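Local coordinates for protein Apc35852 (Geobacillus stearothermophilus, PDB 1U9C) that is of unknown function but, as a member of the DJ-1/PfpI family, may act as a chaperone or a cysteine-dependent hydrolase, at residues V12-T17 / E54-P59; L26-F31 / E71-L76. One frame throughout, in Å; residues are numbered along the deposited sequence.

Contact 1: V12-T17 / E54-P59; sequences VTNHTT and EVPLDP
The carbonyl oxygen of Thr13 is buried against a methyl group: Val55 CG1 lies 3.4 Å from Thr13 O, which has no hydrogen-bonding partner in the model. The two loops that meet here leave the C-terminal ends of strands 7-12 and 44-49, parallel neighbours in the central sheet of this DJ-1/PfpI-family protein. Val55 presents two methyl groups to the other loop. CG1, anti to the backbone N (chi1 167°), reaches the Thr13 carbonyl, while CG2 meets Val12 CG2 at 3.6 Å, the two valine side chains crossing at about a right angle.

Between 12-17 and 54-59 the polar link runs through a water, which accepts from Asn14 ND2 at 2.9 Å and donates to Glu54 O at 2.7 Å. The amide behind this bridge has further partners: OD1 bonds directly to Gln51 N, in the loop that leads to 54-59, and ND2 to Ser49 OG, so its rotation is fixed from both ends. Asn14 ND2 also lies near Val55 CG2.

Next along the chain, the Pro56 ring fits against the Asn14 backbone, CD 3.7 Å from Asn14 CA and CG 3.5 Å from Asn14 O. Thr16 OG1 also approaches the ring, although Thr16 was modelled in two conformers and this approach is less certain. The Thr13 hydroxyl shapes the loop from within: OG1 accepts from His15 N at 3.0 Å in a nearly straight bond (166°), closing an ST turn, and is also bonded to Asp104 OD1. Asp104 OD2 bonds to Asn14 N. Valine and proline carbons thus lie against the backbone of Thr13 and Asn14, a water bridges the two segments beside them, and the buried Thr13 carbonyl is left with an unmet hydrogen-bonding capacity that probably carries an energetic cost.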
ATOM      1  N   VAL A  12       2.403   2.969   6.113  1.00 18.75           N
ATOM      2  CA  VAL A  12       3.677   2.632   5.514  1.00 19.41           C
ATOM      3  C   VAL A  12       4.539   1.745   6.438  1.00 18.80           C
ATOM      4  O   VAL A  12       4.365   1.640   7.637  1.00 19.19           O
ATOM      5  CB  VAL A  12       4.464   3.906   5.102  1.00 19.31           C
ATOM      6  CG1 VAL A  12       3.645   4.712   4.130  1.00 19.93           C
ATOM      7  CG2 VAL A  12       4.864   4.755   6.335  1.00 20.57           C
ATOM      8  N   THR A  13       5.518   1.102   5.775  1.00 18.78           N
ATOM      9  CA  THR A  13       6.507   0.223   6.442  1.00 18.72           C
ATOM     10  C   THR A  13       7.504   1.012   7.265  1.00 19.61           C
ATOM     11  O   THR A  13       7.737   2.207   7.069  1.00 20.89           O
ATOM     12  CB  THR A  13       7.230  -0.589   5.347  1.00 18.80           C
ATOM     13  OG1 THR A  13       8.097  -1.587   5.936  1.00 19.57           O
ATOM     14  CG2 THR A  13       8.133   0.257   4.481  1.00 20.77           C
ATOM     15  N   ASN A  14       8.102   0.316   8.231  1.00 18.60           N
ATOM     16  CA  ASN A  14       9.260   0.782   8.948  1.00 19.39           C
ATOM     17  C   ASN A  14      10.451  -0.184   8.813  1.00 19.83           C
ATOM     18  O   ASN A  14      11.444  -0.003   9.515  1.00 21.41           O
ATOM     19  CB  ASN A  14       8.998   0.960  10.440  1.00 19.81           C
ATOM     20  CG  ASN A  14       7.824   1.850  10.724  1.00 20.38           C
ATOM     21  OD1 ASN A  14       6.707   1.391  10.709  1.00 20.48           O
ATOM     22  ND2 ASN A  14       8.068   3.156  10.991  1.00 20.90           N
ATOM     23  N   HIS A  15      10.371  -1.136   7.894  1.00 18.68           N
ATOM     24  CA  HIS A  15      11.360  -2.187   7.821  1.00 19.93           C
ATOM     25  C   HIS A  15      12.509  -1.873   6.926  1.00 21.43           C
ATOM     26  O   HIS A  15      12.295  -1.469   5.774  1.00 22.52           O
ATOM     27  CB  HIS A  15      10.724  -3.475   7.343  1.00 20.23           C
ATOM     28  CG  HIS A  15      11.586  -4.656   7.561  1.00 21.21           C
ATOM     29  ND1 HIS A  15      11.589  -5.339   8.744  1.00 21.59           N
ATOM     30  CD2 HIS A  15      12.555  -5.209   6.794  1.00 20.95           C
ATOM     31  CE1 HIS A  15      12.527  -6.282   8.702  1.00 23.39           C
ATOM     32  NE2 HIS A  15      13.115  -6.242   7.514  1.00 22.57           N
ATOM     33  N   THR A  16      13.717  -2.127   7.378  0.50 17.28           N
ATOM     34  CA  THR A  16      14.864  -1.896   6.522  0.50 20.18           C
ATOM     35  C   THR A  16      15.708  -3.133   6.197  0.50 18.00           C
ATOM     36  O   THR A  16      16.419  -3.157   5.203  0.50 18.06           O
ATOM     37  CB  THR A  16      15.648  -0.925   7.427  0.50 22.33           C
ATOM     38  OG1 THR A  16      15.074   0.397   7.373  0.50 25.88           O
ATOM     39  CG2 THR A  16      17.134  -0.898   7.155  0.50 25.13           C
ATOM     40  N   THR A  17      15.685  -4.182   7.002  1.00 23.03           N
ATOM     41  CA  THR A  17      16.692  -5.281   6.901  1.00 24.49           C
ATOM     42  C   THR A  17      16.332  -6.404   5.929  1.00 25.35           C
ATOM     43  O   THR A  17      15.242  -6.970   5.965  1.00 26.74           O
ATOM     44  CB  THR A  17      16.951  -5.886   8.253  1.00 25.55           C
ATOM     45  OG1 THR A  17      15.709  -6.306   8.829  1.00 28.52           O
ATOM     46  CG2 THR A  17      17.533  -4.841   9.186  1.00 26.78           C
ATOM     47  N   GLU A  54       9.826   8.095  12.619  1.00 20.45           N
ATOM     48  CA  GLU A  54      10.469   8.438  11.374  1.00 21.50           C
ATOM     49  C   GLU A  54      10.621   7.246  10.442  1.00 21.08           C
ATOM     50  O   GLU A  54      11.310   6.284  10.810  1.00 23.17           O
ATOM     51  CB  GLU A  54      11.856   9.084  11.621  1.00 23.31           C
ATOM     52  CG  GLU A  54      12.638   9.467  10.387  1.00 25.17           C
ATOM     53  CD  GLU A  54      13.849  10.349  10.705  1.00 29.40           C
ATOM     54  OE1 GLU A  54      14.322  10.392  11.870  1.00 36.69           O
ATOM     55  OE2 GLU A  54      14.340  11.036   9.792  1.00 38.49           O
ATOM     56  N   VAL A  55       9.989   7.256   9.286  1.00 20.42           N
ATOM     57  CA  VAL A  55       9.925   6.141   8.378  1.00 19.97           C
ATOM     58  C   VAL A  55      11.181   6.065   7.542  1.00 19.78           C
ATOM     59  O   VAL A  55      11.601   7.056   6.925  1.00 21.11           O
ATOM     60  CB  VAL A  55       8.716   6.325   7.534  1.00 19.72           C
ATOM     61  CG1 VAL A  55       8.703   5.408   6.359  1.00 19.88           C
ATOM     62  CG2 VAL A  55       7.470   6.123   8.374  1.00 21.62           C
ATOM     63  N   PRO A  56      11.815   4.913   7.425  1.00 19.76           N
ATOM     64  CA  PRO A  56      12.993   4.764   6.575  1.00 20.00           C
ATOM     65  C   PRO A  56      12.585   4.648   5.118  1.00 21.18           C
ATOM     66  O   PRO A  56      11.574   4.023   4.791  1.00 21.35           O
ATOM     67  CB  PRO A  56      13.589   3.422   7.048  1.00 21.14           C
ATOM     68  CG  PRO A  56      12.381   2.624   7.464  1.00 22.17           C
ATOM     69  CD  PRO A  56      11.420   3.652   8.088  1.00 21.18           C
ATOM     70  N   LEU A  57      13.374   5.245   4.235  1.00 20.34           N
ATOM     71  CA  LEU A  57      13.071   5.212   2.835  1.00 20.87           C
ATOM     72  C   LEU A  57      14.010   4.224   2.135  1.00 21.06           C
ATOM     73  O   LEU A  57      15.208   4.177   2.443  1.00 22.18           O
ATOM     74  CB  LEU A  57      13.269   6.620   2.240  1.00 21.92           C
ATOM     75  CG  LEU A  57      12.400   7.701   2.927  1.00 23.58           C
ATOM     76  CD1 LEU A  57      12.629   9.126   2.309  1.00 25.93           C
ATOM     77  CD2 LEU A  57      10.908   7.276   2.863  1.00 24.69           C
ATOM     78  N   ASP A  58      13.483   3.499   1.187  1.00 21.64           N
ATOM     79  CA  ASP A  58      14.312   2.618   0.353  1.00 22.71           C
ATOM     80  C   ASP A  58      15.314   3.513  -0.322  1.00 22.75           C
ATOM     81  O   ASP A  58      14.926   4.496  -0.967  1.00 21.53           O
ATOM     82  CB  ASP A  58      13.501   1.871  -0.644  1.00 22.74           C
ATOM     83  CG  ASP A  58      14.294   0.822  -1.387  1.00 23.90           C
ATOM     84  OD1 ASP A  58      15.302   1.170  -2.020  1.00 25.37           O
ATOM     85  OD2 ASP A  58      14.005  -0.418  -1.277  1.00 28.39           O
ATOM     86  N   PRO A  59      16.610   3.222  -0.261  1.00 23.95           N
ATOM     87  CA  PRO A  59      17.595   4.095  -0.857  1.00 24.29           C
ATOM     88  C   PRO A  59      17.474   4.241  -2.340  1.00 24.01           C
ATOM     89  O   PRO A  59      17.877   5.280  -2.855  1.00 25.67           O
ATOM     90  CB  PRO A  59      18.918   3.445  -0.473  1.00 24.38           C
ATOM     91  CG  PRO A  59      18.644   2.300   0.341  1.00 28.27           C
ATOM     92  CD  PRO A  59      17.230   2.104   0.466  1.00 24.08           C
TER
HETATM   93  O   HOH W   1      10.775   3.804  11.805  1.00 25.36           O

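Contact 2: L26-F31 / E71-L76; sequences LWLEEF and EAEAAL
Leu76 reaches over the flat face of Phe31, joining the first turn of helix 28-40, which lies against the central sheet of the α/β fold, to the last turn of the short helix 70-75. The two side chains run antiparallel alongside one another. Leu76 CD2 sits over the centre of the aromatic ring, 3.7 Å from the centroid and 9° off the normal, a CH-pi contact. With Phe31 CG anti to the backbone N (chi1 175°), the ring lies beside helix 70-75, where its edge meets Ala72 O, 3.5 Å from CE2; CE2 also touches Ala72 CB at 3.9 Å. On the sheet side the ring also touches Met10 and Val12 of strand 7-12. An alanine in place of Phe31 would probably open a gap beneath Leu76, taking away the ring its methyl groups rest on and the contact with Ala72. Leu26 and Leu28 complete the apolar cluster around Leu76, and at its margin Leu28 CD2 lies against Glu73 OE2. Leu76 CD1 is shared by three neighbours, lying 3.6 Å from Phe31 CD2 and 3.7 Å from both Leu26 CD2 and Leu28 CD1.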
ATOM      1  N   LEU A  26      10.314   2.280   2.820  1.00 19.61           N
ATOM      2  CA  LEU A  26       9.205   2.789   2.006  1.00 19.45           C
ATOM      3  C   LEU A  26       9.718   3.288   0.691  1.00 19.54           C
ATOM      4  O   LEU A  26      10.767   3.947   0.606  1.00 20.07           O
ATOM      5  CB  LEU A  26       8.579   3.964   2.756  1.00 19.39           C
ATOM      6  CG  LEU A  26       7.661   4.867   1.937  1.00 19.75           C
ATOM      7  CD1 LEU A  26       6.409   4.204   1.454  1.00 20.20           C
ATOM      8  CD2 LEU A  26       7.333   6.093   2.801  1.00 20.42           C
ATOM      9  N   TRP A  27       9.015   2.962  -0.398  1.00 20.13           N
ATOM     10  CA  TRP A  27       9.314   3.549  -1.684  1.00 20.51           C
ATOM     11  C   TRP A  27       8.662   4.937  -1.737  1.00 19.63           C
ATOM     12  O   TRP A  27       7.445   5.034  -1.855  1.00 20.08           O
ATOM     13  CB  TRP A  27       8.788   2.702  -2.862  1.00 21.23           C
ATOM     14  CG  TRP A  27       9.414   3.085  -4.125  1.00 21.79           C
ATOM     15  CD1 TRP A  27       9.009   4.081  -4.986  1.00 22.49           C
ATOM     16  CD2 TRP A  27      10.642   2.588  -4.640  1.00 21.87           C
ATOM     17  NE1 TRP A  27       9.911   4.193  -6.029  1.00 23.44           N
ATOM     18  CE2 TRP A  27      10.917   3.295  -5.816  1.00 22.66           C
ATOM     19  CE3 TRP A  27      11.534   1.598  -4.214  1.00 23.05           C
ATOM     20  CZ2 TRP A  27      12.045   3.041  -6.569  1.00 24.25           C
ATOM     21  CZ3 TRP A  27      12.661   1.359  -4.973  1.00 25.36           C
ATOM     22  CH2 TRP A  27      12.897   2.057  -6.103  1.00 24.48           C
ATOM     23  N   LEU A  28       9.468   5.965  -1.616  1.00 19.42           N
ATOM     24  CA  LEU A  28       8.982   7.317  -1.361  1.00 19.31           C
ATOM     25  C   LEU A  28       7.833   7.757  -2.255  1.00 20.54           C
ATOM     26  O   LEU A  28       6.788   8.230  -1.758  1.00 20.43           O
ATOM     27  CB  LEU A  28      10.150   8.304  -1.366  1.00 21.37           C
ATOM     28  CG  LEU A  28       9.723   9.745  -1.146  1.00 20.94           C
ATOM     29  CD1 LEU A  28       8.996  10.006   0.175  1.00 22.75           C
ATOM     30  CD2 LEU A  28      10.985  10.602  -1.260  1.00 21.85           C
ATOM     31  N   GLU A  29       7.948   7.598  -3.562  1.00 20.51           N
ATOM     32  CA  GLU A  29       6.949   8.129  -4.464  1.00 20.27           C
ATOM     33  C   GLU A  29       5.584   7.542  -4.178  1.00 20.22           C
ATOM     34  O   GLU A  29       4.549   8.173  -4.452  1.00 21.04           O
ATOM     35  CB  GLU A  29       7.356   7.840  -5.950  1.00 21.46           C
ATOM     36  CG  GLU A  29       6.304   8.197  -6.991  1.00 24.71           C
ATOM     37  CD  GLU A  29       6.681   7.899  -8.411  1.00 27.48           C
ATOM     38  OE1 GLU A  29       7.668   7.175  -8.678  1.00 33.14           O
ATOM     39  OE2 GLU A  29       5.897   8.396  -9.261  1.00 32.62           O
ATOM     40  N   GLU A  30       5.550   6.285  -3.790  1.00 19.80           N
ATOM     41  CA  GLU A  30       4.295   5.581  -3.563  1.00 19.93           C
ATOM     42  C   GLU A  30       3.478   6.129  -2.413  1.00 19.78           C
ATOM     43  O   GLU A  30       2.278   5.889  -2.346  1.00 20.42           O
ATOM     44  CB  GLU A  30       4.546   4.098  -3.411  1.00 20.84           C
ATOM     45  CG  GLU A  30       5.051   3.457  -4.714  1.00 20.78           C
ATOM     46  CD  GLU A  30       5.517   2.073  -4.582  1.00 24.34           C
ATOM     47  OE1 GLU A  30       5.339   1.441  -3.586  1.00 24.35           O
ATOM     48  OE2 GLU A  30       6.147   1.639  -5.616  1.00 25.38           O
ATOM     49  N   PHE A  31       4.141   6.803  -1.495  1.00 19.79           N
ATOM     50  CA  PHE A  31       3.502   7.618  -0.458  1.00 19.99           C
ATOM     51  C   PHE A  31       3.278   9.051  -0.944  1.00 19.42           C
ATOM     52  O   PHE A  31       2.179   9.579  -0.827  1.00 19.76           O
ATOM     53  CB  PHE A  31       4.351   7.648   0.815  1.00 19.38           C
ATOM     54  CG  PHE A  31       3.803   8.549   1.855  1.00 19.34           C
ATOM     55  CD1 PHE A  31       2.728   8.172   2.636  1.00 19.83           C
ATOM     56  CD2 PHE A  31       4.282   9.849   2.017  1.00 19.83           C
ATOM     57  CE1 PHE A  31       2.188   9.047   3.565  1.00 20.77           C
ATOM     58  CE2 PHE A  31       3.763  10.695   2.939  1.00 21.45           C
ATOM     59  CZ  PHE A  31       2.718  10.307   3.705  1.00 20.66           C
ATOM     60  N   GLU A  71       5.998  18.540   1.809  1.00 18.76           N
ATOM     61  CA  GLU A  71       5.148  18.261   2.948  1.00 19.25           C
ATOM     62  C   GLU A  71       4.994  16.758   3.212  1.00 19.52           C
ATOM     63  O   GLU A  71       4.918  16.284   4.345  1.00 20.33           O
ATOM     64  CB  GLU A  71       3.776  18.897   2.741  1.00 19.44           C
ATOM     65  CG  GLU A  71       3.820  20.401   2.870  1.00 21.75           C
ATOM     66  CD  GLU A  71       2.629  21.010   2.184  1.00 26.24           C
ATOM     67  OE1 GLU A  71       2.628  21.203   0.914  1.00 30.20           O
ATOM     68  OE2 GLU A  71       1.690  21.268   2.939  1.00 35.15           O
ATOM     69  N   ALA A  72       4.929  15.949   2.165  1.00 19.70           N
ATOM     70  CA  ALA A  72       4.905  14.488   2.329  1.00 20.02           C
ATOM     71  C   ALA A  72       6.129  13.976   3.024  1.00 20.25           C
ATOM     72  O   ALA A  72       6.030  13.154   3.944  1.00 20.38           O
ATOM     73  CB  ALA A  72       4.768  13.871   0.977  1.00 21.20           C
ATOM     74  N   GLU A  73       7.284  14.454   2.617  1.00 19.83           N
ATOM     75  CA  GLU A  73       8.507  14.019   3.206  1.00 20.43           C
ATOM     76  C   GLU A  73       8.564  14.324   4.654  1.00 21.00           C
ATOM     77  O   GLU A  73       9.052  13.526   5.492  1.00 21.69           O
ATOM     78  CB  GLU A  73       9.712  14.623   2.494  1.00 21.76           C
ATOM     79  CG  GLU A  73       9.898  14.086   1.081  1.00 23.29           C
ATOM     80  CD  GLU A  73      10.622  15.021   0.126  1.00 28.12           C
ATOM     81  OE1 GLU A  73      10.982  16.151   0.499  1.00 29.88           O
ATOM     82  OE2 GLU A  73      10.712  14.596  -1.037  1.00 30.65           O
ATOM     83  N   ALA A  74       8.115  15.524   5.018  1.00 19.66           N
ATOM     84  CA  ALA A  74       8.068  15.902   6.405  1.00 18.99           C
ATOM     85  C   ALA A  74       7.112  15.110   7.225  1.00 20.58           C
ATOM     86  O   ALA A  74       7.433  14.757   8.386  1.00 20.78           O
ATOM     87  CB  ALA A  74       7.779  17.441   6.489  1.00 19.20           C
ATOM     88  N   ALA A  75       5.941  14.778   6.692  1.00 19.44           N
ATOM     89  CA  ALA A  75       4.999  13.945   7.393  1.00 19.46           C
ATOM     90  C   ALA A  75       5.581  12.604   7.803  1.00 20.35           C
ATOM     91  O   ALA A  75       5.240  12.068   8.854  1.00 21.12           O
ATOM     92  CB  ALA A  75       3.755  13.770   6.556  1.00 20.13           C
ATOM     93  N   LEU A  76       6.436  12.068   6.951  1.00 19.41           N
ATOM     94  CA  LEU A  76       7.017  10.757   7.219  1.00 18.69           C
ATOM     95  C   LEU A  76       8.011  10.770   8.334  1.00 20.25           C
ATOM     96  O   LEU A  76       8.404   9.696   8.809  1.00 20.87           O
ATOM     97  CB  LEU A  76       7.715  10.268   5.960  1.00 18.97           C
ATOM     98  CG  LEU A  76       6.787   9.884   4.842  1.00 20.33           C
ATOM     99  CD1 LEU A  76       7.578   9.664   3.567  1.00 20.78           C
ATOM    100  CD2 LEU A  76       5.958   8.628   5.209  1.00 20.61           C
TER

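How the contacts relate
From the N terminus, the chain leaves strand 7-12 through 12-17, passes strand 22-23 and enters helix 28-40 at 26-31. It then returns through strand 44-49 to 54-59, where contact 1 closes the first loop around this beta-alpha-beta crossover. Continuing to 71-76, it closes the second loop at contact 2. The segments alternate, so the two loops cross. Their centres are 10 Å apart, and Leu26 connects them directly: its N and O are probably hydrogen-bonded to Pro56 O (2.9 Å) and Asp58 N (2.8 Å). Together they tie the loops at the ends of two neighbouring strands to helices 28-40 and 70-75.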